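Vibralactone Cyclase (Boreostereum vibrans, PDB 6KD0) catalyses the cyclization that forms the fused bicyclic beta-lactone of vibralactone, and belongs by fold to the alpha/beta hydrolases. Local coordinates at residues T137-S142 / L248-A252; L98-H102 / D148-L153; E17-W22 / F317-L322. One frame throughout, in Å; residues are numbered along the deposited sequence.

Contact 1 (T137-S142 / L248-A252)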
loop_
_atom_site.group_PDB
_atom_site.type_symbol
_atom_site.label_atom_id
_atom_site.label_comp_id
_atom_site.label_asym_id
_atom_site.label_seq_id
_atom_site.Cartn_x
_atom_site.Cartn_y
_atom_site.Cartn_z
ATOM N N THR A 137 -1.659 8.175 13.149
ATOM C CA THR A 137 -0.879 8.256 14.368
ATOM C C THR A 137 -0.129 9.587 14.400
ATOM O O THR A 137 0.035 10.239 13.372
ATOM C CB THR A 137 0.120 7.093 14.436
ATOM O OG1 THR A 137 1.045 7.212 13.345
ATOM C CG2 THR A 137 -0.608 5.743 14.361
ATOM N N PRO A 138 0.349 10.022 15.579
ATOM C CA PRO A 138 0.152 9.448 16.911
ATOM C C PRO A 138 -1.159 9.844 17.564
ATOM O O PRO A 138 -1.455 9.322 18.632
ATOM C CB PRO A 138 1.327 10.014 17.705
ATOM C CG PRO A 138 1.568 11.369 17.098
ATOM C CD PRO A 138 1.248 11.195 15.609
ATOM N N GLU A 139 -1.902 10.769 16.951
ATOM C CA GLU A 139 -3.170 11.221 17.530
ATOM C C GLU A 139 -4.119 10.054 17.799
ATOM O O GLU A 139 -4.838 10.050 18.807
ATOM C CB GLU A 139 -3.829 12.255 16.618
ATOM C CG GLU A 139 -3.090 13.588 16.552
ATOM C CD GLU A 139 -2.013 13.633 15.484
ATOM O OE1 GLU A 139 -1.748 12.595 14.826
ATOM O OE2 GLU A 139 -1.420 14.722 15.296
ATOM N N SER A 140 -4.149 9.063 16.914
ATOM C CA SER A 140 -4.872 7.817 17.150
ATOM C C SER A 140 -3.869 6.672 17.162
ATOM O O SER A 140 -3.114 6.523 16.203
ATOM C CB SER A 140 -5.913 7.557 16.052
ATOM O OG SER A 140 -6.932 8.551 16.012
ATOM N N SER A 141 -3.880 5.842 18.205
ATOM C CA SER A 141 -2.949 4.709 18.280
ATOM C C SER A 141 -3.483 3.505 17.514
ATOM O O SER A 141 -4.700 3.328 17.385
ATOM C CB SER A 141 -2.713 4.302 19.738
ATOM O OG SER A 141 -2.208 5.409 20.451
ATOM N N SER A 142 -2.563 2.658 17.035
ATOM C CA SER A 142 -2.942 1.360 16.484
ATOM C C SER A 142 -3.750 0.587 17.527
ATOM O O SER A 142 -3.382 0.582 18.701
ATOM C CB SER A 142 -1.690 0.564 16.091
ATOM O OG SER A 142 -2.006 -0.797 15.781
ATOM N N LEU A 248 5.430 6.007 17.268
ATOM C CA LEU A 248 4.268 6.883 17.122
ATOM C C LEU A 248 2.980 6.069 17.085
ATOM O O LEU A 248 1.937 6.500 17.601
ATOM C CB LEU A 248 4.392 7.724 15.853
ATOM C CG LEU A 248 5.466 8.810 15.738
ATOM C CD1 LEU A 248 5.385 9.427 14.350
ATOM C CD2 LEU A 248 5.287 9.874 16.801
ATOM N N ALA A 249 3.033 4.878 16.485
ATOM C CA ALA A 249 1.817 4.083 16.357
ATOM C C ALA A 249 1.366 3.516 17.706
ATOM O O ALA A 249 0.178 3.205 17.885
ATOM C CB ALA A 249 2.026 2.960 15.348
ATOM N N ASN A 250 2.301 3.341 18.634
ATOM C CA ASN A 250 2.006 3.020 20.027
ATOM C C ASN A 250 0.998 1.879 20.201
ATOM O O ASN A 250 -0.016 2.043 20.884
ATOM C CB ASN A 250 1.508 4.275 20.732
ATOM C CG ASN A 250 1.447 4.114 22.239
ATOM O OD1 ASN A 250 2.332 3.524 22.831
ATOM N ND2 ASN A 250 0.392 4.622 22.851
ATOM N N PRO A 251 1.222 0.721 19.570
ATOM C CA PRO A 251 0.308 -0.399 19.803
ATOM C C PRO A 251 0.451 -0.864 21.245
ATOM O O PRO A 251 1.551 -0.894 21.789
ATOM C CB PRO A 251 0.786 -1.466 18.812
ATOM C CG PRO A 251 2.224 -1.156 18.582
ATOM C CD PRO A 251 2.265 0.362 18.589
ATOM N N ALA A 252 -0.671 -1.236 21.859
ATOM C CA ALA A 252 -0.612 -1.783 23.211
ATOM C C ALA A 252 0.204 -3.075 23.245
ATOM O O ALA A 252 0.877 -3.363 24.243
ATOM C CB ALA A 252 -2.027 -2.011 23.739
HETATM O O HOH W 1 -0.327 6.959 19.406
HETATM O O HOH W 2 -3.428 -0.618 21.033
#
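The flat carbonyl group of Ala249 takes Ser142 N in its own plane, while Ser141 stands off to one face of it, its CA and CB each about 2 Å out of the plane. The in-plane partner makes the one direct hydrogen bond of the contact: Ser142 N lies 2.9 Å from Ala249 O, fairly straight, with 156° at the hydrogen. Thr137 CB and Pro138 CA lie off one face of the neighbouring carbonyl, that of Leu248, Pro138 CA at 3.5 Å from Leu248 O in a CA-H...O contact, and a water meets its oxygen close to the plane, tilted slightly to the other side.

That water joins three groups. It donates to Pro138 O and to Leu248 O, at 2.9 Å from the latter, and accepts from Ser141 OG at 2.7 Å. Ser141 holds OG beside its backbone N and anti to its carbonyl carbon (chi1 -58°), which turns the hydroxyl to the water. A second water spans Ser142 O and Ala252 N.

Apolar contact fills the other end. The ring of Pro138, which follows a cis peptide bond, lies alongside Leu248 and points the same way, with Pro138 CG 4.0 Å from Leu248 CD2. Thr137 CG2 rests against Ala249, 3.6 Å from Ala249 CA. Beyond the pair, Leu35 and Arg39 of helix 35-54 touch Pro138.

Asn250, with positive phi, takes the chain out of helix 239-249, and the carbonyls near the helix end, Leu248 O and Ala249 O, are thus met by a loop. The loop, between strand 128-132 and helix 144-158, carries a Tyr-Arg-Leu-Thr-Pro-Glu run that resembles the YRLAPE sequence of the hormone-sensitive-lipase-like branch of the alpha/beta hydrolases.

Contact 2 (L98-H102 / D148-L153); sequences LYWVH and DVYAGL
Val149 O takes two donors: Leu153 N, 3.0 Å away in the ordinary turn of its own helix, and the phenol of Tyr99, reaching up from the sheet. Tyr99 OH lies 2.7 Å from Val149 O, but the bond is weak by its geometry, and the oxygen sits oblique to the phenol ring. Close by, Gly152 CA lies 3.2 Å from Tyr99 OH, an approach made possible by the missing side chain.

With CG anti to its backbone N (chi1 -176°), Tyr99 projects straight from strand 97-101 into helix 144-158. Leu153 covers one face of the ring: its CA stands 4.0 Å from the ring centroid, close to the normal, in a CH-pi contact, and its CD1 lies 3.7 Å from Tyr99 CD2. Val149 CG1 sits at the ring edge, in its plane. Further along the strand, the valines meet tip to tip, Val101 CG1 being 3.8 Å from Val149 CG2.

The strand and helix segments run nearly antiparallel, at 165°, with their axes 10.0 Å apart. The helix belongs to a beta-alpha-beta crossover from strand 128-132 to strand 171-176, passing over strand 97-101, which lies between them in the sheet. Ile132 and Ile173 of those flanking strands also touch Tyr99, while Leu182 of helix 178-192 packs on Val149.

A phenylalanine at Tyr99 would keep the ring against Leu153 but is likely to leave Val149 O with its helical donor alone and a gap beside Gly152.

Chemically, the contact is a greasy strand-helix interface with one hydroxyl buried in it. Because Val149 O can accept twice, the phenol can give its proton to a carbonyl already used within the helix, which probably helps, though the bond is weak, to settle the polar end of Tyr99 in a buried place.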
loop_
_atom_site.group_PDB
_atom_site.type_symbol
_atom_site.label_atom_id
_atom_site.label_comp_id
_atom_site.label_asym_id
_atom_site.label_seq_id
_atom_site.Cartn_x
_atom_site.Cartn_y
_atom_site.Cartn_z
ATOM N N LEU A 98 -11.684 -1.897 -6.734
ATOM C CA LEU A 98 -10.330 -1.767 -6.208
ATOM C C LEU A 98 -10.361 -0.896 -4.956
ATOM O O LEU A 98 -10.810 0.252 -5.013
ATOM C CB LEU A 98 -9.397 -1.141 -7.246
ATOM C CG LEU A 98 -7.995 -0.784 -6.739
ATOM C CD1 LEU A 98 -7.162 -2.036 -6.465
ATOM C CD2 LEU A 98 -7.285 0.140 -7.727
ATOM N N TYR A 99 -9.870 -1.420 -3.838
ATOM C CA TYR A 99 -9.860 -0.686 -2.569
ATOM C C TYR A 99 -8.405 -0.377 -2.233
ATOM O O TYR A 99 -7.620 -1.297 -1.997
ATOM C CB TYR A 99 -10.528 -1.512 -1.474
ATOM C CG TYR A 99 -10.657 -0.818 -0.146
ATOM C CD1 TYR A 99 -11.736 0.029 0.093
ATOM C CD2 TYR A 99 -9.745 -1.046 0.880
ATOM C CE1 TYR A 99 -11.897 0.668 1.297
ATOM C CE2 TYR A 99 -9.893 -0.398 2.107
ATOM C CZ TYR A 99 -10.988 0.449 2.302
ATOM O OH TYR A 99 -11.185 1.087 3.502
ATOM N N TRP A 100 -8.052 0.908 -2.217
ATOM C CA TRP A 100 -6.665 1.359 -2.165
ATOM C C TRP A 100 -6.374 2.017 -0.823
ATOM O O TRP A 100 -7.141 2.882 -0.369
ATOM C CB TRP A 100 -6.375 2.332 -3.320
ATOM C CG TRP A 100 -5.040 2.959 -3.182
ATOM C CD1 TRP A 100 -4.736 4.099 -2.476
ATOM C CD2 TRP A 100 -3.797 2.452 -3.683
ATOM N NE1 TRP A 100 -3.384 4.340 -2.539
ATOM C CE2 TRP A 100 -2.787 3.351 -3.278
ATOM C CE3 TRP A 100 -3.442 1.342 -4.461
ATOM C CZ2 TRP A 100 -1.444 3.170 -3.617
ATOM C CZ3 TRP A 100 -2.100 1.161 -4.788
ATOM C CH2 TRP A 100 -1.122 2.073 -4.362
ATOM N N VAL A 101 -5.264 1.619 -0.190
ATOM C CA VAL A 101 -4.863 2.138 1.120
ATOM C C VAL A 101 -3.541 2.887 0.979
ATOM O O VAL A 101 -2.478 2.280 0.745
ATOM C CB VAL A 101 -4.741 1.026 2.164
ATOM C CG1 VAL A 101 -4.682 1.644 3.575
ATOM C CG2 VAL A 101 -5.896 0.062 2.022
ATOM N N HIS A 102 -3.592 4.199 1.230
ATOM C CA HIS A 102 -2.456 5.084 1.000
ATOM C C HIS A 102 -1.347 4.894 2.041
ATOM O O HIS A 102 -1.541 4.318 3.119
ATOM C CB HIS A 102 -2.930 6.551 0.990
ATOM C CG HIS A 102 -3.275 7.077 2.349
ATOM N ND1 HIS A 102 -2.317 7.415 3.281
ATOM C CD2 HIS A 102 -4.472 7.335 2.928
ATOM C CE1 HIS A 102 -2.909 7.833 4.388
ATOM N NE2 HIS A 102 -4.218 7.797 4.198
ATOM N N ASP A 148 -10.284 1.534 10.892
ATOM C CA ASP A 148 -10.879 2.416 9.882
ATOM C C ASP A 148 -10.764 1.815 8.489
ATOM O O ASP A 148 -11.718 1.857 7.705
ATOM C CB ASP A 148 -10.213 3.792 9.881
ATOM C CG ASP A 148 -10.567 4.638 11.112
ATOM O OD1 ASP A 148 -11.403 4.223 11.949
ATOM O OD2 ASP A 148 -9.988 5.739 11.228
ATOM N N VAL A 149 -9.592 1.279 8.154
ATOM C CA VAL A 149 -9.410 0.651 6.845
ATOM C C VAL A 149 -10.408 -0.484 6.670
ATOM O O VAL A 149 -11.024 -0.649 5.600
ATOM C CB VAL A 149 -7.955 0.168 6.697
ATOM C CG1 VAL A 149 -7.793 -0.726 5.463
ATOM C CG2 VAL A 149 -6.993 1.385 6.623
ATOM N N TYR A 150 -10.628 -1.253 7.734
ATOM C CA TYR A 150 -11.549 -2.380 7.643
ATOM C C TYR A 150 -12.989 -1.910 7.511
ATOM O O TYR A 150 -13.767 -2.476 6.737
ATOM C CB TYR A 150 -11.396 -3.272 8.870
ATOM C CG TYR A 150 -12.034 -4.626 8.697
ATOM C CD1 TYR A 150 -11.521 -5.538 7.781
ATOM C CD2 TYR A 150 -13.119 -5.005 9.463
ATOM C CE1 TYR A 150 -12.093 -6.783 7.633
ATOM C CE2 TYR A 150 -13.696 -6.256 9.315
ATOM C CZ TYR A 150 -13.183 -7.128 8.406
ATOM O OH TYR A 150 -13.751 -8.377 8.277
ATOM N N ALA A 151 -13.381 -0.905 8.296
ATOM C CA ALA A 151 -14.730 -0.357 8.161
ATOM C C ALA A 151 -14.979 0.151 6.739
ATOM O O ALA A 151 -16.063 -0.048 6.174
ATOM C CB ALA A 151 -14.936 0.756 9.180
ATOM N N GLY A 152 -13.978 0.803 6.152
ATOM C CA GLY A 152 -14.099 1.264 4.784
ATOM C C GLY A 152 -14.237 0.120 3.807
ATOM O O GLY A 152 -14.975 0.222 2.822
ATOM N N LEU A 153 -13.523 -0.989 4.066
ATOM C CA LEU A 153 -13.602 -2.161 3.193
ATOM C C LEU A 153 -14.999 -2.766 3.250
ATOM O O LEU A 153 -15.573 -3.134 2.215
ATOM C CB LEU A 153 -12.549 -3.192 3.607
ATOM C CG LEU A 153 -12.397 -4.440 2.724
ATOM C CD1 LEU A 153 -11.916 -4.043 1.330
ATOM C CD2 LEU A 153 -11.452 -5.477 3.347
#

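Contact 3 (E17-W22 / F317-L322)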
loop_
_atom_site.group_PDB
_atom_site.type_symbol
_atom_site.label_atom_id
_atom_site.label_comp_id
_atom_site.label_asym_id
_atom_site.label_seq_id
_atom_site.Cartn_x
_atom_site.Cartn_y
_atom_site.Cartn_z
ATOM N N GLU A 17 20.672 4.747 -12.551
ATOM C CA GLU A 17 19.755 5.826 -12.885
ATOM C C GLU A 17 19.340 6.607 -11.651
ATOM O O GLU A 17 18.917 7.765 -11.774
ATOM C CB GLU A 17 18.523 5.283 -13.612
ATOM C CG GLU A 17 18.822 4.824 -15.032
ATOM C CD GLU A 17 17.719 3.977 -15.647
ATOM O OE1 GLU A 17 16.523 4.231 -15.365
ATOM O OE2 GLU A 17 18.061 3.051 -16.417
ATOM N N PHE A 18 19.471 6.016 -10.462
ATOM C CA PHE A 18 19.032 6.699 -9.255
ATOM C C PHE A 18 20.098 7.590 -8.625
ATOM O O PHE A 18 19.764 8.644 -8.075
ATOM C CB PHE A 18 18.562 5.694 -8.201
ATOM C CG PHE A 18 18.062 6.354 -6.952
ATOM C CD1 PHE A 18 16.898 7.107 -6.975
ATOM C CD2 PHE A 18 18.763 6.247 -5.768
ATOM C CE1 PHE A 18 16.435 7.729 -5.833
ATOM C CE2 PHE A 18 18.305 6.868 -4.628
ATOM C CZ PHE A 18 17.134 7.610 -4.666
ATOM N N ALA A 19 21.369 7.182 -8.656
ATOM C CA ALA A 19 22.424 7.964 -8.007
ATOM C C ALA A 19 22.440 9.432 -8.431
ATOM O O ALA A 19 22.483 10.304 -7.544
ATOM C CB ALA A 19 23.787 7.298 -8.263
ATOM N N PRO A 20 22.389 9.789 -9.725
ATOM C CA PRO A 20 22.406 11.228 -10.057
ATOM C C PRO A 20 21.159 11.963 -9.596
ATOM O O PRO A 20 21.246 13.103 -9.099
ATOM C CB PRO A 20 22.551 11.256 -11.589
ATOM C CG PRO A 20 22.330 9.884 -12.077
ATOM C CD PRO A 20 22.375 8.930 -10.924
ATOM N N VAL A 21 19.993 11.321 -9.727
ATOM C CA VAL A 21 18.745 11.926 -9.264
ATOM C C VAL A 21 18.806 12.180 -7.769
ATOM O O VAL A 21 18.376 13.233 -7.279
ATOM C CB VAL A 21 17.546 11.030 -9.620
ATOM C CG1 VAL A 21 16.285 11.554 -8.962
ATOM C CG2 VAL A 21 17.379 10.960 -11.128
ATOM N N TRP A 22 19.320 11.206 -7.017
ATOM C CA TRP A 22 19.462 11.380 -5.571
ATOM C C TRP A 22 20.438 12.503 -5.249
ATOM O O TRP A 22 20.218 13.278 -4.308
ATOM C CB TRP A 22 19.920 10.065 -4.932
ATOM C CG TRP A 22 20.022 10.143 -3.433
ATOM C CD1 TRP A 22 21.146 9.969 -2.673
ATOM C CD2 TRP A 22 18.963 10.445 -2.522
ATOM N NE1 TRP A 22 20.845 10.131 -1.342
ATOM C CE2 TRP A 22 19.513 10.429 -1.221
ATOM C CE3 TRP A 22 17.600 10.719 -2.675
ATOM C CZ2 TRP A 22 18.751 10.665 -0.090
ATOM C CZ3 TRP A 22 16.843 10.960 -1.536
ATOM C CH2 TRP A 22 17.422 10.935 -0.264
ATOM N N PHE A 317 10.092 10.466 -7.065
ATOM C CA PHE A 317 10.864 10.688 -8.283
ATOM C C PHE A 317 10.142 10.096 -9.485
ATOM O O PHE A 317 10.742 9.418 -10.312
ATOM C CB PHE A 317 12.260 10.090 -8.137
ATOM C CG PHE A 317 13.005 10.591 -6.934
ATOM C CD1 PHE A 317 13.615 11.829 -6.956
ATOM C CD2 PHE A 317 13.073 9.836 -5.771
ATOM C CE1 PHE A 317 14.298 12.313 -5.847
ATOM C CE2 PHE A 317 13.759 10.309 -4.650
ATOM C CZ PHE A 317 14.369 11.552 -4.688
ATOM N N ARG A 318 8.834 10.348 -9.602
ATOM C CA ARG A 318 8.049 9.696 -10.648
ATOM C C ARG A 318 8.571 10.002 -12.050
ATOM O O ARG A 318 8.342 9.211 -12.972
ATOM C CB ARG A 318 6.573 10.098 -10.540
ATOM C CG ARG A 318 5.638 9.317 -11.491
ATOM C CD ARG A 318 5.659 7.815 -11.164
ATOM N NE ARG A 318 4.977 7.615 -9.883
ATOM C CZ ARG A 318 3.664 7.439 -9.758
ATOM N NH1 ARG A 318 2.892 7.382 -10.843
ATOM N NH2 ARG A 318 3.114 7.317 -8.550
ATOM N N SER A 319 9.297 11.105 -12.234
ATOM C CA SER A 319 9.768 11.435 -13.576
ATOM C C SER A 319 10.891 10.506 -14.029
ATOM O O SER A 319 11.191 10.458 -15.226
ATOM C CB SER A 319 10.212 12.896 -13.638
ATOM O OG SER A 319 11.329 13.119 -12.796
ATOM N N MET A 320 11.502 9.756 -13.112
ATOM C CA MET A 320 12.443 8.716 -13.507
ATOM C C MET A 320 11.736 7.703 -14.390
ATOM O O MET A 320 10.583 7.341 -14.136
ATOM C CB MET A 320 13.016 7.996 -12.283
ATOM C CG MET A 320 14.082 8.733 -11.503
ATOM S SD MET A 320 14.578 7.761 -10.067
ATOM C CE MET A 320 15.586 6.484 -10.815
ATOM N N LYS A 321 12.423 7.253 -15.444
ATOM C CA LYS A 321 11.878 6.168 -16.257
ATOM C C LYS A 321 11.653 4.916 -15.414
ATOM O O LYS A 321 10.651 4.209 -15.590
ATOM C CB LYS A 321 12.811 5.871 -17.434
ATOM C CG LYS A 321 12.927 7.023 -18.423
ATOM C CD LYS A 321 14.266 7.015 -19.164
ATOM C CE LYS A 321 15.478 6.751 -18.252
ATOM N NZ LYS A 321 15.656 7.748 -17.163
ATOM N N LEU A 322 12.555 4.652 -14.466
ATOM C CA LEU A 322 12.404 3.500 -13.578
ATOM C C LEU A 322 11.156 3.614 -12.703
ATOM O O LEU A 322 10.469 2.613 -12.459
ATOM C CB LEU A 322 13.649 3.357 -12.707
ATOM C CG LEU A 322 13.872 2.020 -12.012
ATOM C CD1 LEU A 322 13.910 0.864 -13.017
ATOM C CD2 LEU A 322 15.147 2.079 -11.210
HETATM O O HOH W 3 15.069 5.904 -14.390
#
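Phe18 and Phe317 form a T-shaped (edge-to-face) pair, and Met320 adds a Met-aromatic contact, where the N-terminal helix 18-24 meets the type I turn Phe317-Met320. This turn joins helix 313-316 to helix 321-338, with Met320 at the N-cap position of the latter.

The two phenyl planes stand at 80° with centroids 5.7 Å apart. Phe18 presents its edge, CE1 foremost, to the face of Phe317. The same edge of Phe18 meets sulfur: Met320 SD lies in the ring plane, 3.9 Å from Phe18 CD1, so it comes alongside the rim and not over the face. One face of Phe18 is covered from within its own helix by Trp22 CB.

Phe317 is held from three directions. Val21 and Phe317 pass alongside each other, pointing opposite ways, and Val21 CG1 comes within 3.4 Å of Phe317 CD1, a tight carbon-carbon approach. Trp22 crosses it obliquely: Phe317 CZ sits at the indole edge, near its plane, 3.9 Å from Trp22 CE3. Outside the pair of segments, Phe25 adds another edge-to-face partner for Phe317, and Val309 and Pro310 touch Phe18. These rings and the thioether make a small aromatic cluster between helix 18-24 and the turn.

Glu17 and Lys321 cross at about a right angle on the more exposed side, their opposite charges facing each other without a salt bridge. A water there accepts from Leu322 N at 2.8 Å; its implausibly short approach to Glu17 makes that link doubtful.

Met320 also reaches between these zones. Its chain is extended as far as SD and then bends (chi3 75°), bringing the methyl back against the backbone of 17-18, where Met320 CE lies 3.7 Å from Glu17 O and 3.8 Å from Phe18 CA.

Contacts 1 and 2 interlock along the chain: loop 137-142 runs almost directly into helix 144-158, which carries 148-153, so the two share one connection. Their centres are about 18 Å apart and their nearest atoms about 6 Å. Contact 3 encloses both in sequence, tying the N-terminal region to the chain near its end; its centre lies about 30 Å from that of contact 2, on the opposite side of the molecule's centre, and about 33 Å from that of contact 1. A probable Ser177-His311-Asp281 triad relates to two of them: Val101 in contact 2 touches the presumed nucleophile elbow, and His311 precedes segment 317-322 of contact 3 by six residues, a nearness along the chain.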